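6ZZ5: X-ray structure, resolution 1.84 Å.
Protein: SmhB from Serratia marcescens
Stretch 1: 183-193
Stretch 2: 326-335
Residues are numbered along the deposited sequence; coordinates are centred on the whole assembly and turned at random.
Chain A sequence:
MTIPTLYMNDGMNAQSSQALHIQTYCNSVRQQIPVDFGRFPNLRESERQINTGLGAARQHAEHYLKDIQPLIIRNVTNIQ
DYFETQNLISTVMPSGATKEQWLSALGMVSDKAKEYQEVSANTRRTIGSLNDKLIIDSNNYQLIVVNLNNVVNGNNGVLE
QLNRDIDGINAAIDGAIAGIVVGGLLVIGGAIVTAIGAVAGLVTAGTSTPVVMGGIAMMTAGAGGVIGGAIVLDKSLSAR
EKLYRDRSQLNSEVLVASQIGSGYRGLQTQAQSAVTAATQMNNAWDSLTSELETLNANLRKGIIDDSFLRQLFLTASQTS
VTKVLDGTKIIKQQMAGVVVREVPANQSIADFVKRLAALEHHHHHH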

ATOM      1  N   GLY A 183      -4.305   8.678  -8.621  1.00 21.11           N
ATOM      2  CA  GLY A 183      -4.356   9.906  -9.440  1.00 24.34           C
ATOM      3  C   GLY A 183      -3.046  10.693  -9.364  1.00 23.86           C
ATOM      4  O   GLY A 183      -2.668  11.348 -10.349  1.00 25.91           O
ATOM      5  N   GLY A 184      -2.333  10.649  -8.252  1.00 20.07           N
ATOM      6  CA  GLY A 184      -1.087  11.440  -8.145  1.00 20.68           C
ATOM      7  C   GLY A 184       0.188  10.696  -8.529  1.00 20.00           C
ATOM      8  O   GLY A 184       1.230  11.384  -8.735  1.00 21.62           O
ATOM      9  N   LEU A 185       0.158   9.375  -8.687  1.00 19.54           N
ATOM     10  CA  LEU A 185       1.398   8.573  -8.806  1.00 19.15           C
ATOM     11  C   LEU A 185       2.303   9.023  -9.953  1.00 20.95           C
ATOM     12  O   LEU A 185       3.553   9.014  -9.784  1.00 21.42           O
ATOM     13  N   LEU A 186       1.708   9.347 -11.093  1.00 20.53           N
ATOM     14  CA  LEU A 186       2.426   9.589 -12.356  1.00 19.50           C
ATOM     15  C   LEU A 186       2.469  11.083 -12.673  1.00 25.90           C
ATOM     16  O   LEU A 186       2.891  11.417 -13.798  1.00 21.02           O
ATOM     17  N   VAL A 187       2.172  11.977 -11.708  1.00 22.54           N
ATOM     18  CA  VAL A 187       2.276  13.445 -11.939  1.00 26.75           C
ATOM     19  C   VAL A 187       3.754  13.838 -11.952  1.00 24.38           C
ATOM     20  O   VAL A 187       4.443  13.647 -10.971  1.00 23.08           O
ATOM     21  N   ILE A 188       4.241  14.332 -13.079  1.00 26.82           N
ATOM     22  CA  ILE A 188       5.660  14.739 -13.240  1.00 28.47           C
ATOM     23  C   ILE A 188       5.936  15.950 -12.338  1.00 26.53           C
ATOM     24  O   ILE A 188       5.181  16.925 -12.412  1.00 29.55           O
ATOM     25  N   GLY A 189       6.941  15.861 -11.462  1.00 24.52           N
ATOM     26  CA  GLY A 189       7.263  16.963 -10.542  1.00 23.45           C
ATOM     27  C   GLY A 189       6.350  17.010  -9.326  1.00 27.42           C
ATOM     28  O   GLY A 189       6.568  17.884  -8.498  1.00 27.96           O
ATOM     29  N   GLY A 190       5.337  16.139  -9.244  1.00 23.08           N
ATOM     30  CA  GLY A 190       4.377  16.123  -8.150  1.00 20.97           C
ATOM     31  C   GLY A 190       4.926  15.334  -6.971  1.00 21.15           C
ATOM     32  O   GLY A 190       6.018  14.748  -7.032  1.00 20.62           O
ATOM     33  N   ALA A 191       4.167  15.341  -5.901  1.00 22.54           N
ATOM     34  CA  ALA A 191       4.516  14.601  -4.684  1.00 23.83           C
ATOM     35  C   ALA A 191       3.236  14.082  -4.037  1.00 23.35           C
ATOM     36  O   ALA A 191       2.123  14.576  -4.344  1.00 23.71           O
ATOM     37  N   ILE A 192       3.408  13.079  -3.186  1.00 19.80           N
ATOM     38  CA  ILE A 192       2.373  12.566  -2.278  1.00 19.05           C
ATOM     39  C   ILE A 192       2.645  13.196  -0.904  1.00 20.80           C
ATOM     40  O   ILE A 192       3.776  13.168  -0.464  1.00 21.36           O
ATOM     41  N   VAL A 193       1.639  13.792  -0.292  1.00 17.66           N
ATOM     42  CA  VAL A 193       1.757  14.456   1.034  1.00 22.59           C
ATOM     43  C   VAL A 193       0.960  13.622   2.036  1.00 21.05           C
ATOM     44  O   VAL A 193      -0.242  13.287   1.698  1.00 20.03           O
ATOM     45  N   ASP A 326       9.227   5.676 -18.616  1.00 18.89           N
ATOM     46  CA  ASP A 326       8.828   6.969 -17.983  1.00 20.71           C
ATOM     47  C   ASP A 326       8.202   6.679 -16.601  1.00 18.23           C
ATOM     48  O   ASP A 326       8.553   7.376 -15.626  1.00 19.43           O
ATOM     49  N   GLY A 327       7.286   5.725 -16.536  1.00 18.17           N
ATOM     50  CA  GLY A 327       6.596   5.331 -15.284  1.00 21.47           C
ATOM     51  C   GLY A 327       7.588   4.903 -14.236  1.00 23.85           C
ATOM     52  O   GLY A 327       7.477   5.344 -13.086  1.00 17.24           O
ATOM     53  N   THR A 328       8.541   4.026 -14.586  1.00 19.17           N
ATOM     54  CA  THR A 328       9.528   3.546 -13.591  1.00 18.07           C
ATOM     55  C   THR A 328      10.253   4.751 -12.990  1.00 17.51           C
ATOM     56  O   THR A 328      10.532   4.711 -11.780  1.00 21.85           O
ATOM     57  N   LYS A 329      10.602   5.739 -13.793  1.00 18.64           N
ATOM     58  CA  LYS A 329      11.421   6.901 -13.347  1.00 17.68           C
ATOM     59  C   LYS A 329      10.552   7.778 -12.416  1.00 19.16           C
ATOM     60  O   LYS A 329      11.039   8.206 -11.338  1.00 21.00           O
ATOM     61  N   ILE A 330       9.325   8.019 -12.810  1.00 18.71           N
ATOM     62  CA  ILE A 330       8.384   8.901 -12.038  1.00 18.73           C
ATOM     63  C   ILE A 330       8.057   8.190 -10.728  1.00 18.14           C
ATOM     64  O   ILE A 330       8.135   8.833  -9.671  1.00 20.80           O
ATOM     65  N   ILE A 331       7.781   6.908 -10.799  1.00 20.10           N
ATOM     66  CA  ILE A 331       7.414   6.118  -9.601  1.00 22.48           C
ATOM     67  C   ILE A 331       8.572   6.131  -8.624  1.00 22.03           C
ATOM     68  O   ILE A 331       8.346   6.432  -7.416  1.00 18.71           O
ATOM     69  N   LYS A 332       9.792   5.865  -9.083  1.00 21.08           N
ATOM     70  CA  LYS A 332      10.918   5.878  -8.114  1.00 23.31           C
ATOM     71  C   LYS A 332      11.018   7.243  -7.412  1.00 19.88           C
ATOM     72  O   LYS A 332      11.258   7.273  -6.171  1.00 19.47           O
ATOM     73  N   GLN A 333      10.900   8.331  -8.158  1.00 17.85           N
ATOM     74  CA  GLN A 333      10.985   9.709  -7.612  1.00 20.56           C
ATOM     75  C   GLN A 333       9.847   9.937  -6.610  1.00 19.19           C
ATOM     76  O   GLN A 333      10.068  10.476  -5.521  1.00 21.03           O
ATOM     77  N   GLN A 334       8.634   9.565  -6.969  1.00 19.63           N
ATOM     78  CA  GLN A 334       7.465   9.730  -6.052  1.00 21.94           C
ATOM     79  C   GLN A 334       7.652   8.937  -4.763  1.00 19.79           C
ATOM     80  O   GLN A 334       7.319   9.445  -3.722  1.00 22.12           O
ATOM     81  N   MET A 335       8.136   7.701  -4.855  1.00 20.41           N
ATOM     82  CA  MET A 335       8.287   6.809  -3.685  1.00 20.05           C
ATOM     83  C   MET A 335       9.390   7.338  -2.782  1.00 25.32           C
ATOM     84  O   MET A 335       9.242   7.214  -1.565  1.00 22.00           O
TER

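The contact between the 183-193 segment and the helix 326-335 is organised round Q334, with L185 and I330 next in the surface they cover. Q334 points from the helix toward the first stretch, with chi1 and chi2 both m, and its carboxamide enters a pocket lined largely by backbone. The pocket is shaped by two consecutive turns, a type I turn from G184 to V187 and a type II turn from V187 to G190, which bring several carbonyls round the amide. V187 O lies 2.9 Å from Q334 NE2, although the geometry leaves open whether the two are hydrogen-bonded. The aliphatic part of the side chain is also closely held, with Q334 CG 3.2 Å from L185 O. On its other arm, Q334 OE1 approaches the start of the strand, 3.4 Å from A191 CA and 3.7 Å from I192 CG1. I192, an m,m rotamer, points toward the helix and so places its side chain against this end of the amide.

A water completes the polar environment. It accepts a hydrogen bond from I192 N (2.9 Å) and donates to both Q334 O (2.7 Å) and Q334 OE1 (3.0 Å), tying the strand backbone to the helix through the main chain and side chain of one residue. A second water accepts from G189 N (3.0 Å) and donates to Q333 OE1 (3.0 Å), bridging the second turn to the helix where Q333 has no direct contact with the first stretch.

I330, one helical turn before Q334, also points toward the first stretch. Its m,t rotamer sets CG2 against the backbone of the first turn, 3.6 Å from L185 O and 3.8 Å from L186 CA, while I330 CD1 packs 3.8 Å from I188 CG1. The I188 CA-to-CB bond points away from the helix, yet its m,t side chain still makes this apolar contact.

L185 and L186 extend the apolar packing to I331. The CA-to-CB bond of L185 points sideways, but the t,p rotamer brings the end of the side chain nearer the helix, with L185 CD2 3.9 Å from I331 CD1. L186 starts away from the helix and its m,t conformation likewise returns the tip, placing L186 CD2 3.9 Å from I331 CG1 and 4.3 Å from G327 CA. I331, itself m,t and directed sideways, therefore meets both leucines. No clear direct hydrogen bond crosses the contact, which combines apolar packing, an amide set among backbone carbonyls, and water bridges.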

ATOM      1  CB  LEU A 185       1.029   7.100  -8.981  1.00 19.79           C
ATOM      2  CG  LEU A 185       2.224   6.151  -9.032  1.00 18.47           C
ATOM      3  CD1 LEU A 185       2.929   6.026  -7.699  1.00 22.57           C
ATOM      4  CD2 LEU A 185       1.782   4.795  -9.552  1.00 24.14           C
ATOM      5  CB  LEU A 186       1.725   8.798 -13.470  1.00 24.94           C
ATOM      6  CG  LEU A 186       1.843   7.271 -13.320  1.00 25.36           C
ATOM      7  CD1 LEU A 186       1.305   6.542 -14.564  1.00 27.30           C
ATOM      8  CD2 LEU A 186       3.290   6.862 -13.042  1.00 25.73           C
ATOM      9  CB  VAL A 187       1.459  14.270 -10.915  1.00 26.24           C
ATOM     10  CG1 VAL A 187       1.733  15.748 -11.039  1.00 30.39           C
ATOM     11  CG2 VAL A 187      -0.028  13.996 -11.035  1.00 25.04           C
ATOM     12  CB  ILE A 188       5.981  15.008 -14.735  1.00 28.61           C
ATOM     13  CG1 ILE A 188       5.846  13.699 -15.522  1.00 35.39           C
ATOM     14  CG2 ILE A 188       7.368  15.624 -14.850  1.00 35.30           C
ATOM     15  CD1 ILE A 188       6.126  13.810 -16.994  1.00 37.65           C
ATOM     16  CB  ALA A 191       5.298  15.492  -3.740  1.00 25.31           C
ATOM     17  CB  ILE A 192       2.396  11.040  -2.299  1.00 21.25           C
ATOM     18  CG1 ILE A 192       2.129  10.540  -3.724  1.00 24.25           C
ATOM     19  CG2 ILE A 192       1.417  10.460  -1.285  1.00 20.40           C
ATOM     20  CD1 ILE A 192       0.768  10.857  -4.200  1.00 29.50           C
ATOM     21  CB  VAL A 193       1.181  15.877   0.980  1.00 25.52           C
ATOM     22  CG1 VAL A 193       1.299  16.540   2.342  1.00 26.27           C
ATOM     23  CG2 VAL A 193       1.879  16.706  -0.085  1.00 30.96           C
ATOM     24  CB  ASP A 326       7.839   7.728 -18.866  1.00 22.37           C
ATOM     25  CG  ASP A 326       8.432   8.345 -20.115  1.00 27.89           C
ATOM     26  OD1 ASP A 326       9.667   8.319 -20.257  1.00 23.82           O
ATOM     27  OD2 ASP A 326       7.659   8.934 -20.901  1.00 29.43           O
ATOM     28  CB  THR A 328      10.558   2.552 -14.164  1.00 18.51           C
ATOM     29  OG1 THR A 328      11.363   3.171 -15.185  1.00 18.12           O
ATOM     30  CG2 THR A 328       9.856   1.304 -14.693  1.00 15.67           C
ATOM     31  CB  LYS A 329      11.914   7.752 -14.527  1.00 22.73           C
ATOM     32  CG  LYS A 329      12.926   7.068 -15.464  1.00 31.01           C
ATOM     33  CD  LYS A 329      13.303   7.940 -16.681  1.00 35.74           C
ATOM     34  CE  LYS A 329      13.783   7.178 -17.909  1.00 37.52           C
ATOM     35  NZ  LYS A 329      15.017   6.449 -17.575  1.00 46.09           N
ATOM     36  CB  ILE A 330       7.142   9.262 -12.841  1.00 20.50           C
ATOM     37  CG1 ILE A 330       7.509   9.959 -14.158  1.00 23.48           C
ATOM     38  CG2 ILE A 330       6.214  10.142 -11.994  1.00 21.86           C
ATOM     39  CD1 ILE A 330       6.365   9.995 -15.150  1.00 24.67           C
ATOM     40  CB  ILE A 331       6.919   4.712  -9.962  1.00 18.08           C
ATOM     41  CG1 ILE A 331       5.571   4.835 -10.656  1.00 16.56           C
ATOM     42  CG2 ILE A 331       6.834   3.827  -8.749  1.00 17.57           C
ATOM     43  CD1 ILE A 331       5.112   3.565 -11.261  1.00 18.30           C
ATOM     44  CB  LYS A 332      12.185   5.417  -8.818  1.00 24.93           C
ATOM     45  CG  LYS A 332      12.186   3.904  -9.054  1.00 30.69           C
ATOM     46  CD  LYS A 332      13.253   3.462 -10.053  1.00 33.24           C
ATOM     47  CE  LYS A 332      14.627   3.791  -9.553  1.00 34.59           C
ATOM     48  NZ  LYS A 332      15.304   2.565  -9.129  1.00 39.36           N
ATOM     49  CB  GLN A 333      10.888  10.756  -8.729  1.00 22.95           C
ATOM     50  CG  GLN A 333      12.134  10.899  -9.593  1.00 35.82           C
ATOM     51  CD  GLN A 333      11.915  12.007 -10.602  1.00 36.52           C
ATOM     52  OE1 GLN A 333      10.930  12.013 -11.339  1.00 51.64           O
ATOM     53  NE2 GLN A 333      12.780  12.998 -10.576  1.00 41.47           N
ATOM     54  CB  GLN A 334       6.177   9.246  -6.693  1.00 22.15           C
ATOM     55  CG  GLN A 334       5.768  10.156  -7.808  1.00 29.26           C
ATOM     56  CD  GLN A 334       4.880  11.318  -7.452  1.00 28.02           C
ATOM     57  OE1 GLN A 334       4.583  11.617  -6.284  1.00 31.01           O
ATOM     58  NE2 GLN A 334       4.508  12.015  -8.520  1.00 28.06           N
ATOM     59  CB  MET A 335       8.516   5.360  -4.124  1.00 20.65           C
ATOM     60  CG  MET A 335       7.263   4.845  -4.818  1.00 24.28           C
ATOM     61  SD  MET A 335       7.305   3.094  -5.196  1.00 28.98           S
ATOM     62  CE  MET A 335       6.842   2.495  -3.564  1.00 28.05           C
TER
HETATM   63  O   HOH W   1       8.236  13.226 -10.859  1.00 29.39           O
HETATM   64  O   HOH W   2       5.972  11.815  -3.656  1.00 20.56           O